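Local coordinates for LPXTG-motif cell wall anchor domain protein (Mobiluncus mulieris, PDB 5U5O) that is a giant cell-surface adhesin whose Ig-like domains carry intramolecular disulfide, isopeptide and ester cross-links, probably for stability, at residues 198-203 / 219-223; 225-231 / 263-269. All coordinates share one frame; numbering follows the deposited sequence.

In the fold
Interactions 1 and 2 lie in the same domain, of the DUF5979 family, with their centres about 9 Å apart. Interaction 2 (225-231 / 263-269) pairs two strands within one sheet, whereas interaction 1 (198-203 / 219-223) reaches from that sheet to the strand 216-223 facing it. Strand 193-200 and the turn after it join them: Lys-199 O lies 2.8 Å from Thr-229 N, and Asp-226 OD1 takes Gln-202 N at 2.7 Å. Each contact also contributes one cysteine, Cys-200 and Cys-228, to the known disulfide of this protein; both cysteines are modelled in two conformers.

Interaction 1: 198-203 / 219-223; sequences VKCVQK and VEGIP
Lys-203 and Pro-223 meet at the end of a sheet-to-sheet contact in which 198-203, the end of strand 193-200 and the turn after it, packs on strand 216-223 of the facing layer. This is an interior contact of a beta sandwich, closed by a lysine at its exposed border. On the buried side Val-198 and Val-219 slide past each other in opposite directions, CG1 of Val-198 reaching CG2 of Val-219 at 4.1 Å. Next comes Cys-200, which lays its SG on the tip of Ile-222, 3.7 Å from CD1; Leu-171 of strand 150-178 lies against both Val-198 and Ile-222.

At the border the side chain of Lys-203 runs across the other segment. With CG swung anti to the backbone N (chi1 -161°) and every later torsion extended, it crosses the Pro-223 ring at about a right angle, CB lying 3.6 Å from Pro-223 CD. Its methylenes then pass Gly-221 O, 3.4 Å from CE, and the ammonium ends on Glu-220 O, with NZ at 2.7 Å. The donor stands nearly in line with that carbonyl, the C=O...N angle being 162°.

Gly-221 has a positive phi (68°) and forms a G1 beta bulge with Ile-222, both facing Gly-169. Asp-226 accepts the amides of Gln-202 and Lys-203, fixing the turn from which the lysine sets out. The chemistry is thus divided: dispersion holds the inner side, while at the rim the charged end of Lys-203 is bonded to a main-chain carbonyl, that of Glu-220.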
ATOM      1  N   VAL A 198       7.971  -2.411 -22.680  1.00 11.67           N
ATOM      2  CA  VAL A 198       7.695  -1.415 -21.652  1.00 10.98           C
ATOM      3  C   VAL A 198       8.179  -2.007 -20.327  1.00 11.43           C
ATOM      4  O   VAL A 198       7.829  -3.182 -19.963  1.00 12.08           O
ATOM      5  CB  VAL A 198       6.199  -1.121 -21.581  1.00 11.48           C
ATOM      6  CG1 VAL A 198       5.854  -0.239 -20.385  1.00 11.45           C
ATOM      7  CG2 VAL A 198       5.757  -0.447 -22.872  1.00 11.42           C
ATOM      8  N   LYS A 199       8.995  -1.280 -19.591  1.00 11.19           N
ATOM      9  CA  LYS A 199       9.546  -1.751 -18.324  1.00 11.57           C
ATOM     10  C   LYS A 199       9.273  -0.711 -17.282  1.00 10.73           C
ATOM     11  O   LYS A 199       9.432   0.500 -17.542  1.00 12.59           O
ATOM     12  CB  LYS A 199      11.039  -1.924 -18.469  1.00 11.91           C
ATOM     13  CG  LYS A 199      11.443  -2.969 -19.477  1.00 13.56           C
ATOM     14  CD  LYS A 199      12.955  -3.148 -19.479  1.00 16.50           C
ATOM     15  CE  LYS A 199      13.375  -4.261 -20.413  1.00 21.62           C
ATOM     16  NZ  LYS A 199      14.849  -4.450 -20.456  1.00 26.68           N
ATOM     17  N   CYS A 200       8.881  -1.149 -16.083  0.80 11.46           N
ATOM     18  CA  CYS A 200       8.656  -0.221 -15.006  0.80 11.66           C
ATOM     19  C   CYS A 200       9.541  -0.660 -13.853  0.80 12.15           C
ATOM     20  O   CYS A 200       9.479  -1.829 -13.400  0.80 12.22           O
ATOM     21  CB  CYS A 200       7.212  -0.196 -14.618  0.80 12.05           C
ATOM     22  SG  CYS A 200       6.040   0.264 -15.945  0.80 17.43           S
ATOM     23  N   VAL A 201      10.390   0.243 -13.378  0.80 13.31           N
ATOM     24  CA  VAL A 201      11.502  -0.167 -12.512  0.80 15.26           C
ATOM     25  C   VAL A 201      11.034  -0.605 -11.118  0.80 15.10           C
ATOM     26  O   VAL A 201      11.402  -1.695 -10.671  0.80 17.46           O
ATOM     27  CB  VAL A 201      12.673   0.851 -12.462  0.80 18.11           C
ATOM     28  CG1 VAL A 201      12.292   2.127 -11.745  0.80 19.07           C
ATOM     29  CG2 VAL A 201      13.909   0.234 -11.800  0.80 18.40           C
ATOM     30  N   GLN A 202      10.179   0.167 -10.450  1.00 15.15           N
ATOM     31  CA  GLN A 202       9.654  -0.203  -9.106  1.00 16.34           C
ATOM     32  C   GLN A 202       8.652  -1.342  -9.215  1.00 14.87           C
ATOM     33  O   GLN A 202       8.655  -2.243  -8.356  1.00 16.74           O
ATOM     34  CB  GLN A 202       9.021   1.011  -8.408  1.00 17.79           C
ATOM     35  CG  GLN A 202       9.979   2.189  -8.220  1.00 21.84           C
ATOM     36  CD  GLN A 202      11.116   1.869  -7.270  1.00 21.65           C
ATOM     37  OE1 GLN A 202      10.982   0.991  -6.427  1.00 28.98           O
ATOM     38  NE2 GLN A 202      12.224   2.573  -7.404  1.00 20.41           N
ATOM     39  N   LYS A 203       7.812  -1.372 -10.236  1.00 13.57           N
ATOM     40  CA  LYS A 203       6.934  -2.527 -10.470  1.00 14.44           C
ATOM     41  C   LYS A 203       7.747  -3.802 -10.695  1.00 14.77           C
ATOM     42  O   LYS A 203       7.326  -4.897 -10.300  1.00 16.78           O
ATOM     43  CB  LYS A 203       6.002  -2.303 -11.677  1.00 14.35           C
ATOM     44  CG  LYS A 203       4.809  -3.258 -11.656  1.00 15.18           C
ATOM     45  CD  LYS A 203       3.892  -3.155 -12.865  1.00 15.68           C
ATOM     46  CE  LYS A 203       2.845  -4.262 -12.814  1.00 17.34           C
ATOM     47  NZ  LYS A 203       1.882  -4.232 -13.935  1.00 18.10           N
ATOM     48  N   VAL A 219      -0.519  -0.919 -20.017  1.00 13.94           N
ATOM     49  CA  VAL A 219       0.070  -1.594 -18.868  1.00 14.21           C
ATOM     50  C   VAL A 219      -0.559  -1.003 -17.609  1.00 14.86           C
ATOM     51  O   VAL A 219      -0.446   0.208 -17.345  1.00 16.50           O
ATOM     52  CB  VAL A 219       1.598  -1.424 -18.840  1.00 14.23           C
ATOM     53  CG1 VAL A 219       2.210  -2.026 -17.582  1.00 13.75           C
ATOM     54  CG2 VAL A 219       2.224  -2.018 -20.092  1.00 15.36           C
ATOM     55  N   GLU A 220      -1.235  -1.865 -16.847  1.00 16.26           N
ATOM     56  CA  GLU A 220      -1.938  -1.466 -15.632  1.00 16.56           C
ATOM     57  C   GLU A 220      -1.095  -1.722 -14.390  1.00 15.97           C
ATOM     58  O   GLU A 220      -0.049  -2.378 -14.455  1.00 16.98           O
ATOM     59  CB  GLU A 220      -3.232  -2.276 -15.498  1.00 19.10           C
ATOM     60  CG  GLU A 220      -4.180  -2.216 -16.694  1.00 24.51           C
ATOM     61  CD  GLU A 220      -5.050  -0.973 -16.735  1.00 29.53           C
ATOM     62  OE1 GLU A 220      -4.982  -0.141 -15.806  1.00 33.12           O
ATOM     63  OE2 GLU A 220      -5.829  -0.834 -17.706  1.00 35.09           O
ATOM     64  N   GLY A 221      -1.559  -1.219 -13.248  1.00 16.38           N
ATOM     65  CA  GLY A 221      -0.950  -1.592 -11.959  1.00 16.31           C
ATOM     66  C   GLY A 221       0.461  -1.085 -11.727  1.00 15.94           C
ATOM     67  O   GLY A 221       1.291  -1.759 -11.103  1.00 17.92           O
ATOM     68  N   ILE A 222       0.732   0.116 -12.238  1.00 14.61           N
ATOM     69  CA  ILE A 222       2.051   0.711 -12.098  1.00 14.32           C
ATOM     70  C   ILE A 222       2.079   1.524 -10.792  1.00 15.94           C
ATOM     71  O   ILE A 222       1.243   2.421 -10.619  1.00 17.66           O
ATOM     72  CB  ILE A 222       2.414   1.603 -13.308  1.00 13.71           C
ATOM     73  CG1 ILE A 222       2.346   0.757 -14.591  1.00 13.01           C
ATOM     74  CG2 ILE A 222       3.805   2.160 -13.098  1.00 13.65           C
ATOM     75  CD1 ILE A 222       2.533   1.554 -15.879  1.00 12.16           C
ATOM     76  N   PRO A 223       3.055   1.256  -9.893  1.00 15.20           N
ATOM     77  CA  PRO A 223       3.180   2.047  -8.666  1.00 15.00           C
ATOM     78  C   PRO A 223       3.270   3.556  -8.961  1.00 16.02           C
ATOM     79  O   PRO A 223       3.936   3.973  -9.903  1.00 18.11           O
ATOM     80  CB  PRO A 223       4.487   1.536  -8.061  1.00 16.70           C
ATOM     81  CG  PRO A 223       4.588   0.128  -8.531  1.00 15.32           C
ATOM     82  CD  PRO A 223       4.050   0.176  -9.940  1.00 15.68           C
TER

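Interaction 2: 225-231 / 263-269; sequences GDTCTIS and GEAVVKI
Glu-264 turns the syn side of its carboxylate to Ser-231, whose OG donates to OE1 at 2.6 Å and sits only 17° out of the carboxylate plane. Ser-231 CB follows on the same side of that plane, farther from it. A bend at chi2 (-71°) turns the chain of Glu-264 across to the neighbouring strand, where its acid meets the serine. The other carboxylate, that of Asp-226, leans away from 263-269 toward the turn at Gln-202, its hydrogen-bond partner.

Between them 226-231 and 264-269 pair as antiparallel strands. Cys-228 with Val-267 and Ile-230 with Ala-265 are full hydrogen-bonded pairs; Cys-228 N reaches Val-267 O at 2.9 Å. The pattern changes at Gly-225, which with Asp-226 forms a G1 beta bulge facing Ile-269. Ile-269 O takes the Gly-225 N-H at 2.7 Å, while Asp-226 N reaches Ile-269 O only weakly, at 3.4 Å.

On the Thr-227 side, CG2 of Thr-227 meets Val-266 CG1 at 3.6 Å, and Lys-268, bent at chi2, chi3 and chi4, curls its chain past Thr-227 OG1. The lysine's NZ donates to a water that in turn donates to Gly-225 O, tying the bulge to the next strand. The other face is largely apolar beyond Asp-226: Cys-228 CB rests 3.9 Å from Ile-269 CG1, and Ile-230 lies against Ala-265.

That largely apolar face is covered by Leu-171 and Leu-173 of strand 150-178 and by Val-282 and Val-284 of strand 281-291. Within its own sheet the pair is flanked by strand 193-200 beside 226-231 and strand 258-261 beside 264-269.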
ATOM      1  N   GLY A 225       4.514   7.096  -9.007  1.00 17.49           N
ATOM      2  CA  GLY A 225       5.882   7.583  -9.002  1.00 15.81           C
ATOM      3  C   GLY A 225       6.906   6.722  -9.694  1.00 16.84           C
ATOM      4  O   GLY A 225       8.098   7.029  -9.640  1.00 19.12           O
ATOM      5  N   ASP A 226       6.467   5.635 -10.335  1.00 16.18           N
ATOM      6  CA  ASP A 226       7.397   4.749 -10.997  1.00 16.16           C
ATOM      7  C   ASP A 226       7.980   5.424 -12.240  1.00 13.99           C
ATOM      8  O   ASP A 226       7.412   6.390 -12.820  1.00 17.61           O
ATOM      9  CB  ASP A 226       6.718   3.427 -11.390  1.00 15.94           C
ATOM     10  CG  ASP A 226       7.667   2.256 -11.397  1.00 14.90           C
ATOM     11  OD1 ASP A 226       8.914   2.451 -11.310  1.00 16.11           O
ATOM     12  OD2 ASP A 226       7.162   1.104 -11.464  1.00 16.10           O
ATOM     13  N   THR A 227       9.172   4.965 -12.589  1.00 13.75           N
ATOM     14  CA  THR A 227       9.819   5.326 -13.844  1.00 12.57           C
ATOM     15  C   THR A 227       9.591   4.181 -14.815  1.00 12.24           C
ATOM     16  O   THR A 227       9.910   3.021 -14.506  1.00 13.96           O
ATOM     17  CB  THR A 227      11.327   5.527 -13.635  1.00 13.56           C
ATOM     18  OG1 THR A 227      11.531   6.637 -12.762  1.00 17.51           O
ATOM     19  CG2 THR A 227      12.071   5.797 -14.946  1.00 14.98           C
ATOM     20  N   CYS A 228       9.027   4.497 -15.998  0.80 12.35           N
ATOM     21  CA  CYS A 228       8.733   3.497 -16.990  0.80 12.03           C
ATOM     22  C   CYS A 228       9.544   3.815 -18.277  0.80 10.95           C
ATOM     23  O   CYS A 228       9.604   5.010 -18.701  0.80 13.45           O
ATOM     24  CB  CYS A 228       7.275   3.593 -17.269  0.80 14.96           C
ATOM     25  SG  CYS A 228       6.659   2.892 -18.791  0.80 15.09           S
ATOM     26  N   THR A 229      10.128   2.817 -18.898  1.00 11.50           N
ATOM     27  CA  THR A 229      10.815   2.964 -20.170  1.00 11.43           C
ATOM     28  C   THR A 229      10.009   2.272 -21.246  1.00 11.02           C
ATOM     29  O   THR A 229       9.365   1.233 -21.029  1.00 12.28           O
ATOM     30  CB  THR A 229      12.266   2.450 -20.128  1.00 12.31           C
ATOM     31  OG1 THR A 229      12.299   1.051 -19.819  1.00 13.05           O
ATOM     32  CG2 THR A 229      13.082   3.209 -19.085  1.00 13.15           C
ATOM     33  N   ILE A 230      10.032   2.887 -22.432  1.00 10.88           N
ATOM     34  CA  ILE A 230       9.403   2.344 -23.620  1.00 11.25           C
ATOM     35  C   ILE A 230      10.518   2.213 -24.648  1.00 11.05           C
ATOM     36  O   ILE A 230      11.205   3.209 -24.947  1.00 13.82           O
ATOM     37  CB  ILE A 230       8.317   3.324 -24.148  1.00 11.81           C
ATOM     38  CG1 ILE A 230       7.262   3.590 -23.089  1.00 11.88           C
ATOM     39  CG2 ILE A 230       7.650   2.760 -25.392  1.00 11.87           C
ATOM     40  CD1 ILE A 230       6.404   4.801 -23.368  1.00 11.83           C
ATOM     41  N   SER A 231      10.654   1.040 -25.249  0.80 11.28           N
ATOM     42  CA  SER A 231      11.706   0.744 -26.210  0.80 11.17           C
ATOM     43  C   SER A 231      11.074   0.125 -27.430  0.80 11.35           C
ATOM     44  O   SER A 231      10.428  -0.926 -27.328  0.80 12.81           O
ATOM     45  CB  SER A 231      12.695  -0.278 -25.630  0.80 11.43           C
ATOM     46  OG  SER A 231      13.259   0.162 -24.410  0.80 13.69           O
ATOM     47  N   GLY A 263      13.888   5.835 -30.554  1.00 12.09           N
ATOM     48  CA  GLY A 263      13.098   4.649 -30.212  1.00 11.12           C
ATOM     49  C   GLY A 263      13.033   4.324 -28.731  1.00 12.46           C
ATOM     50  O   GLY A 263      12.391   3.331 -28.363  1.00 13.48           O
ATOM     51  N   GLU A 264      13.652   5.151 -27.880  1.00 12.15           N
ATOM     52  CA  GLU A 264      13.686   4.949 -26.429  1.00 11.68           C
ATOM     53  C   GLU A 264      13.065   6.136 -25.731  1.00 11.85           C
ATOM     54  O   GLU A 264      13.435   7.292 -26.004  1.00 13.57           O
ATOM     55  CB  GLU A 264      15.132   4.807 -25.936  1.00 13.36           C
ATOM     56  CG  GLU A 264      15.890   3.633 -26.536  1.00 14.61           C
ATOM     57  CD  GLU A 264      15.408   2.292 -26.034  1.00 15.84           C
ATOM     58  OE1 GLU A 264      14.789   2.221 -24.945  1.00 17.37           O
ATOM     59  OE2 GLU A 264      15.645   1.303 -26.743  1.00 18.83           O
ATOM     60  N   ALA A 265      12.113   5.900 -24.838  1.00 12.27           N
ATOM     61  CA  ALA A 265      11.497   6.962 -24.059  1.00 11.98           C
ATOM     62  C   ALA A 265      11.525   6.598 -22.596  1.00 10.61           C
ATOM     63  O   ALA A 265      11.564   5.400 -22.228  1.00 12.24           O
ATOM     64  CB  ALA A 265      10.060   7.173 -24.490  1.00 12.03           C
ATOM     65  N   VAL A 266      11.474   7.608 -21.755  1.00 11.80           N
ATOM     66  CA  VAL A 266      11.332   7.468 -20.313  1.00 12.08           C
ATOM     67  C   VAL A 266      10.194   8.376 -19.884  1.00 11.30           C
ATOM     68  O   VAL A 266      10.140   9.555 -20.285  1.00 11.75           O
ATOM     69  CB  VAL A 266      12.616   7.852 -19.561  1.00 14.73           C
ATOM     70  CG1 VAL A 266      12.466   7.606 -18.063  1.00 16.57           C
ATOM     71  CG2 VAL A 266      13.812   7.082 -20.100  1.00 16.59           C
ATOM     72  N   VAL A 267       9.291   7.873 -19.047  1.00 11.87           N
ATOM     73  CA  VAL A 267       8.159   8.654 -18.567  1.00 12.61           C
ATOM     74  C   VAL A 267       7.891   8.274 -17.108  1.00 12.20           C
ATOM     75  O   VAL A 267       8.105   7.109 -16.716  1.00 13.41           O
ATOM     76  CB  VAL A 267       6.931   8.444 -19.487  1.00 13.36           C
ATOM     77  CG1 VAL A 267       6.447   7.001 -19.472  1.00 13.12           C
ATOM     78  CG2 VAL A 267       5.815   9.421 -19.181  1.00 15.15           C
ATOM     79  N   LYS A 268       7.455   9.224 -16.302  1.00 13.12           N
ATOM     80  CA  LYS A 268       7.085   8.991 -14.911  1.00 13.30           C
ATOM     81  C   LYS A 268       5.597   8.723 -14.883  1.00 12.97           C
ATOM     82  O   LYS A 268       4.820   9.398 -15.600  1.00 15.49           O
ATOM     83  CB  LYS A 268       7.378  10.218 -14.055  1.00 15.73           C
ATOM     84  CG  LYS A 268       8.842  10.646 -14.000  1.00 20.26           C
ATOM     85  CD  LYS A 268       9.752   9.657 -13.293  1.00 22.25           C
ATOM     86  CE  LYS A 268       9.405   9.452 -11.819  1.00 24.98           C
ATOM     87  NZ  LYS A 268       9.386  10.702 -11.000  1.00 25.95           N
ATOM     88  N   ILE A 269       5.215   7.751 -14.042  1.00 13.87           N
ATOM     89  CA  ILE A 269       3.827   7.383 -13.903  1.00 14.81           C
ATOM     90  C   ILE A 269       3.395   7.785 -12.491  1.00 17.46           C
ATOM     91  O   ILE A 269       3.601   7.037 -11.531  1.00 21.35           O
ATOM     92  CB  ILE A 269       3.651   5.854 -14.113  1.00 16.02           C
ATOM     93  CG1 ILE A 269       4.302   5.380 -15.416  1.00 14.78           C
ATOM     94  CG2 ILE A 269       2.173   5.469 -14.076  1.00 16.83           C
ATOM     95  CD1 ILE A 269       3.744   5.981 -16.690  1.00 14.00           C
TER
HETATM   96  O   HOH W   1       8.714   9.419  -8.358  1.00 36.39           O